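PDB 3H04: uncharacterized protein from Staphylococcus aureus subsp. aureus, which is of unknown function but probably acts as a serine hydrolase of the alpha/beta-hydrolase fold, perhaps an esterase. Local coordinates for residues D120-Y126 / P210-H216; P203-K207 / N233-H237. One frame throughout, in Å; residues are numbered along the deposited sequence.

In the fold
Parallel sheets join segments that lie far apart in sequence, and this chain illustrates how such joins interlock. Of the four segments, 120-126 comes first, after five earlier strands of the sheet; the chain then passes through a run of helices before helix 203-206 leads into strand 212-217, where interaction 1 closes a loop of 83 residues. After helix 226-232 the chain returns past helix 203-206, and interaction 2 closes a shorter loop of 25 residues. The loops cross, because 203-207 lies between 120-126 and 210-216, whereas 233-237 lies beyond both. The contact centres lie 13 Å apart, and Val212 N and His237 O, 2.9 Å apart, probably hydrogen-bond, linking the surface loop to strand 212-217.

Interaction 1: residues D120-Y126 / P210-H216; sequences DGVIDFY and PPVFIAH
Parallel strands 121-125 and 212-216 run extended, axes approaching to 4.7 Å and diverging by 8°, Val122 level with Val212 and Phe125 with Ala215. Pro210 CB sits 3.8 Å from Gly121 N; Pro211 O accepts a hydrogen bond from Val122 N (2.9 Å). Val212 shares a face with Val122, Asp124 and Ile214. In parallel fashion, Phe213 serves partners two residues apart: N donates to Val122 O and O accepts from Asp124 N (hydrogen bonds, each 2.8 Å). Its t-rotamer side chain lies on the face of Ile123, Phe125 and Ala215, CE2 4.0 Å from Phe125 CE1. Ile214 CA makes a CA-H...O contact with Asp124 O (3.3 Å). Ala215 N donates a hydrogen bond to Asp124 O (3.1 Å) and its O accepts one from Tyr126 N (2.8 Å); its CB makes an off-centre CH-pi contact with Phe125. His216 lays its ring face against Tyr126 CA (3.9 Å to the centroid), ND1 hydrogen-bonded with Ser228 OG. Such pairing characterises the central alpha/beta-hydrolase sheet, ending beside the probable Ser104-His248-Asp220 triad.

Interaction 2: residues P203-K207 / N233-H237; sequences PDELK and NHVPH
His234 lays one face of its imidazole over Pro203, whose CB stands 4.0 Å from the ring centroid and 24° off its normal, a CH-pi contact at the surface. The m rotamer of His234 carries the ring alongside the single turn of helix 203-206, whose backbone is closed by the hydrogen bond from Lys207 N to Pro203 O (3.0 Å). One turn on from Pro203, Leu206 points toward the other segment and is buried: its CB meets His234 CB at 3.6 Å, and its CD2 lies 4.2 Å from Val235 CG1. The nearest CA atoms are those of Lys207 and Val235, 4.6 Å apart, yet no hydrogen bond joins the segments. Two CA-H...O contacts bridge the gap instead, Val235 CA to Leu206 O and Lys207 CA to His234 O, both 3.5 Å. Pro236 continues the close fit, its CD 3.3 Å from Lys207 O. The His234 ring also meets that of His230, from helix 226-232, with planes at about 70°, and Leu209 touches Val235. What results is loop-on-helix packing at the periphery of an alpha/beta fold, joining the short helix that precedes strand 212-217 to the connection between helix 226-232 and the sheet's edge strand 238-243.

Interaction 1: residues D120-Y126 / P210-H216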
loop_
_atom_site.group_PDB
_atom_site.type_symbol
_atom_site.label_atom_id
_atom_site.label_comp_id
_atom_site.label_asym_id
_atom_site.label_seq_id
_atom_site.Cartn_x
_atom_site.Cartn_y
_atom_site.Cartn_z
ATOM N N ASP A 120 7.620 -13.694 -4.149
ATOM C CA ASP A 120 8.673 -13.612 -5.190
ATOM C C ASP A 120 9.178 -12.216 -5.526
ATOM O O ASP A 120 10.201 -12.048 -6.197
ATOM C CB ASP A 120 8.160 -14.319 -6.430
ATOM C CG ASP A 120 7.795 -15.742 -6.114
ATOM O OD1 ASP A 120 8.727 -16.524 -6.019
ATOM O OD2 ASP A 120 6.613 -16.061 -5.855
ATOM N N GLY A 121 8.477 -11.208 -5.036
ATOM C CA GLY A 121 8.886 -9.829 -5.258
ATOM C C GLY A 121 7.886 -8.834 -4.737
ATOM O O GLY A 121 6.748 -9.183 -4.447
ATOM N N VAL A 122 8.323 -7.572 -4.647
ATOM C CA VAL A 122 7.489 -6.488 -4.157
ATOM C C VAL A 122 7.622 -5.291 -5.067
ATOM O O VAL A 122 8.758 -4.948 -5.489
ATOM C CB VAL A 122 7.933 -5.979 -2.726
ATOM C CG1 VAL A 122 7.046 -4.752 -2.302
ATOM C CG2 VAL A 122 7.814 -7.105 -1.704
ATOM N N ILE A 123 6.482 -4.676 -5.388
ATOM C CA ILE A 123 6.423 -3.431 -6.133
ATOM C C ILE A 123 5.969 -2.358 -5.161
ATOM O O ILE A 123 4.883 -2.461 -4.618
ATOM C CB ILE A 123 5.473 -3.501 -7.308
ATOM C CG1 ILE A 123 5.741 -4.789 -8.118
ATOM C CG2 ILE A 123 5.547 -2.180 -8.130
ATOM C CD1 ILE A 123 4.525 -5.314 -8.804
ATOM N N ASP A 124 6.832 -1.367 -4.930
ATOM C CA ASP A 124 6.687 -0.335 -3.886
ATOM C C ASP A 124 6.610 0.996 -4.573
ATOM O O ASP A 124 7.637 1.540 -5.017
ATOM C CB ASP A 124 7.901 -0.392 -2.945
ATOM C CG ASP A 124 8.051 0.819 -2.019
ATOM O OD1 ASP A 124 7.129 1.660 -1.865
ATOM O OD2 ASP A 124 9.185 0.928 -1.449
ATOM N N PHE A 125 5.379 1.512 -4.705
ATOM C CA PHE A 125 5.184 2.855 -5.247
ATOM C C PHE A 125 5.039 3.817 -4.060
ATOM O O PHE A 125 4.071 3.726 -3.294
ATOM C CB PHE A 125 3.946 2.938 -6.129
ATOM C CG PHE A 125 4.143 2.520 -7.563
ATOM C CD1 PHE A 125 5.217 1.715 -7.988
ATOM C CD2 PHE A 125 3.214 2.933 -8.507
ATOM C CE1 PHE A 125 5.331 1.311 -9.348
ATOM C CE2 PHE A 125 3.328 2.566 -9.805
ATOM C CZ PHE A 125 4.383 1.752 -10.249
ATOM N N TYR A 126 6.044 4.681 -3.875
ATOM C CA TYR A 126 6.044 5.749 -2.887
ATOM C C TYR A 126 5.556 5.384 -1.476
ATOM O O TYR A 126 4.784 6.138 -0.848
ATOM C CB TYR A 126 5.355 7.012 -3.385
ATOM C CG TYR A 126 4.101 6.815 -4.213
ATOM C CD1 TYR A 126 2.858 6.640 -3.596
ATOM C CD2 TYR A 126 4.167 6.715 -5.591
ATOM C CE1 TYR A 126 1.662 6.422 -4.345
ATOM C CE2 TYR A 126 2.977 6.526 -6.345
ATOM C CZ TYR A 126 1.745 6.393 -5.716
ATOM O OH TYR A 126 0.604 6.164 -6.441
ATOM N N PRO A 210 12.725 -10.361 -0.894
ATOM C CA PRO A 210 12.825 -10.671 -2.322
ATOM C C PRO A 210 13.018 -9.363 -3.118
ATOM O O PRO A 210 13.039 -8.298 -2.541
ATOM C CB PRO A 210 11.467 -11.333 -2.642
ATOM C CG PRO A 210 10.536 -10.688 -1.699
ATOM C CD PRO A 210 11.344 -10.521 -0.417
ATOM N N PRO A 211 13.178 -9.433 -4.440
ATOM C CA PRO A 211 13.473 -8.177 -5.118
ATOM C C PRO A 211 12.397 -7.120 -5.003
ATOM O O PRO A 211 11.197 -7.427 -5.067
ATOM C CB PRO A 211 13.625 -8.600 -6.589
ATOM C CG PRO A 211 14.018 -10.013 -6.563
ATOM C CD PRO A 211 13.294 -10.578 -5.357
ATOM N N VAL A 212 12.827 -5.866 -4.901
ATOM C CA VAL A 212 11.918 -4.748 -4.728
ATOM C C VAL A 212 12.008 -3.746 -5.847
ATOM O O VAL A 212 13.112 -3.216 -6.145
ATOM C CB VAL A 212 12.162 -3.988 -3.442
ATOM C CG1 VAL A 212 11.033 -2.959 -3.279
ATOM C CG2 VAL A 212 12.231 -4.983 -2.183
ATOM N N PHE A 213 10.884 -3.483 -6.503
ATOM C CA PHE A 213 10.819 -2.379 -7.516
ATOM C C PHE A 213 10.339 -1.122 -6.801
ATOM O O PHE A 213 9.303 -1.166 -6.140
ATOM C CB PHE A 213 9.887 -2.768 -8.642
ATOM C CG PHE A 213 9.798 -1.765 -9.776
ATOM C CD1 PHE A 213 10.487 -1.974 -10.937
ATOM C CD2 PHE A 213 9.017 -0.592 -9.639
ATOM C CE1 PHE A 213 10.419 -1.055 -12.000
ATOM C CE2 PHE A 213 8.945 0.327 -10.685
ATOM C CZ PHE A 213 9.661 0.097 -11.865
ATOM N N ILE A 214 11.063 -0.013 -6.897
ATOM C CA ILE A 214 10.695 1.217 -6.178
ATOM C C ILE A 214 10.471 2.305 -7.200
ATOM O O ILE A 214 11.319 2.476 -8.090
ATOM C CB ILE A 214 11.772 1.643 -5.186
ATOM C CG1 ILE A 214 12.047 0.460 -4.201
ATOM C CG2 ILE A 214 11.361 2.997 -4.506
ATOM C CD1 ILE A 214 13.330 0.572 -3.325
ATOM N N ALA A 215 9.343 3.047 -7.083
ATOM C CA ALA A 215 9.122 4.292 -7.876
ATOM C C ALA A 215 8.750 5.353 -6.840
ATOM O O ALA A 215 7.829 5.111 -6.017
ATOM C CB ALA A 215 8.017 4.128 -8.938
ATOM N N HIS A 216 9.450 6.465 -6.839
ATOM C CA HIS A 216 9.271 7.478 -5.841
ATOM C C HIS A 216 9.736 8.841 -6.347
ATOM O O HIS A 216 10.730 8.907 -6.940
ATOM C CB HIS A 216 10.031 7.064 -4.593
ATOM C CG HIS A 216 9.513 7.657 -3.328
ATOM N ND1 HIS A 216 9.556 6.998 -2.132
ATOM C CD2 HIS A 216 8.968 8.861 -3.073
ATOM C CE1 HIS A 216 9.052 7.765 -1.195
ATOM N NE2 HIS A 216 8.687 8.899 -1.741
#

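Interaction 2: residues P203-K207 / N233-H237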
loop_
_atom_site.group_PDB
_atom_site.type_symbol
_atom_site.label_atom_id
_atom_site.label_comp_id
_atom_site.label_asym_id
_atom_site.label_seq_id
_atom_site.Cartn_x
_atom_site.Cartn_y
_atom_site.Cartn_z
ATOM N N PRO A 203 16.882 -3.873 9.698
ATOM C CA PRO A 203 17.892 -4.042 8.632
ATOM C C PRO A 203 18.137 -5.503 8.213
ATOM O O PRO A 203 18.252 -5.783 7.010
ATOM C CB PRO A 203 19.144 -3.455 9.267
ATOM C CG PRO A 203 18.630 -2.378 10.122
ATOM C CD PRO A 203 17.413 -3.006 10.775
ATOM N N ASP A 204 18.199 -6.410 9.197
ATOM C CA ASP A 204 18.458 -7.833 8.939
ATOM C C ASP A 204 17.313 -8.514 8.202
ATOM O O ASP A 204 17.531 -9.484 7.484
ATOM C CB ASP A 204 18.759 -8.586 10.233
ATOM C CG ASP A 204 20.221 -8.475 10.656
ATOM O OD1 ASP A 204 21.025 -7.875 9.893
ATOM O OD2 ASP A 204 20.577 -9.032 11.731
ATOM N N GLU A 205 16.104 -7.979 8.382
ATOM C CA GLU A 205 14.917 -8.403 7.696
ATOM C C GLU A 205 14.847 -7.818 6.278
ATOM O O GLU A 205 14.531 -8.556 5.339
ATOM C CB GLU A 205 13.679 -7.973 8.514
ATOM C CG GLU A 205 13.638 -8.596 9.899
ATOM C CD GLU A 205 12.834 -9.880 9.924
ATOM O OE1 GLU A 205 12.962 -10.699 8.963
ATOM O OE2 GLU A 205 12.046 -10.059 10.907
ATOM N N LEU A 206 15.210 -6.543 6.117
ATOM C CA LEU A 206 15.283 -5.926 4.783
ATOM C C LEU A 206 16.270 -6.685 3.866
ATOM O O LEU A 206 16.019 -6.914 2.671
ATOM C CB LEU A 206 15.710 -4.462 4.900
ATOM C CG LEU A 206 14.648 -3.481 5.384
ATOM C CD1 LEU A 206 15.288 -2.112 5.579
ATOM C CD2 LEU A 206 13.505 -3.437 4.353
ATOM N N LYS A 207 17.400 -7.073 4.464
ATOM C CA LYS A 207 18.452 -7.829 3.789
ATOM C C LYS A 207 17.988 -9.152 3.195
ATOM O O LYS A 207 18.621 -9.694 2.306
ATOM C CB LYS A 207 19.565 -8.155 4.771
ATOM C CG LYS A 207 20.492 -7.023 5.084
ATOM C CD LYS A 207 21.762 -7.555 5.800
ATOM C CE LYS A 207 22.648 -8.418 4.941
ATOM N NZ LYS A 207 23.976 -8.633 5.627
ATOM N N ASN A 233 19.238 1.000 1.005
ATOM C CA ASN A 233 20.409 0.770 1.847
ATOM C C ASN A 233 20.606 -0.678 2.345
ATOM O O ASN A 233 21.645 -1.004 2.892
ATOM C CB ASN A 233 20.420 1.746 3.043
ATOM C CG ASN A 233 20.649 3.223 2.618
ATOM O OD1 ASN A 233 21.006 3.539 1.475
ATOM N ND2 ASN A 233 20.412 4.129 3.552
ATOM N N HIS A 234 19.632 -1.555 2.158
ATOM C CA HIS A 234 19.705 -2.906 2.750
ATOM C C HIS A 234 19.278 -4.065 1.859
ATOM O O HIS A 234 19.774 -5.161 2.042
ATOM C CB HIS A 234 18.827 -2.935 4.026
ATOM C CG HIS A 234 19.366 -2.055 5.115
ATOM N ND1 HIS A 234 20.505 -2.385 5.814
ATOM C CD2 HIS A 234 19.030 -0.805 5.515
ATOM C CE1 HIS A 234 20.807 -1.408 6.647
ATOM N NE2 HIS A 234 19.927 -0.439 6.494
ATOM N N VAL A 235 18.281 -3.874 0.995
ATOM C CA VAL A 235 17.739 -5.016 0.227
ATOM C C VAL A 235 18.710 -5.461 -0.857
ATOM O O VAL A 235 19.495 -4.614 -1.383
ATOM C CB VAL A 235 16.322 -4.796 -0.383
ATOM C CG1 VAL A 235 15.283 -4.494 0.740
ATOM C CG2 VAL A 235 16.342 -3.724 -1.487
ATOM N N PRO A 236 18.719 -6.784 -1.158
ATOM C CA PRO A 236 19.746 -7.273 -2.048
ATOM C C PRO A 236 19.492 -7.016 -3.545
ATOM O O PRO A 236 20.439 -6.991 -4.330
ATOM C CB PRO A 236 19.795 -8.799 -1.757
ATOM C CG PRO A 236 18.445 -9.105 -1.050
ATOM C CD PRO A 236 18.104 -7.872 -0.340
ATOM N N HIS A 237 18.229 -6.846 -3.923
ATOM C CA HIS A 237 17.880 -6.631 -5.315
ATOM C C HIS A 237 16.851 -5.532 -5.375
ATOM O O HIS A 237 15.749 -5.689 -4.774
ATOM C CB HIS A 237 17.278 -7.912 -5.918
ATOM C CG HIS A 237 18.134 -9.122 -5.735
ATOM N ND1 HIS A 237 17.856 -10.093 -4.790
ATOM C CD2 HIS A 237 19.264 -9.501 -6.340
ATOM C CE1 HIS A 237 18.789 -11.026 -4.837
ATOM N NE2 HIS A 237 19.658 -10.691 -5.770
#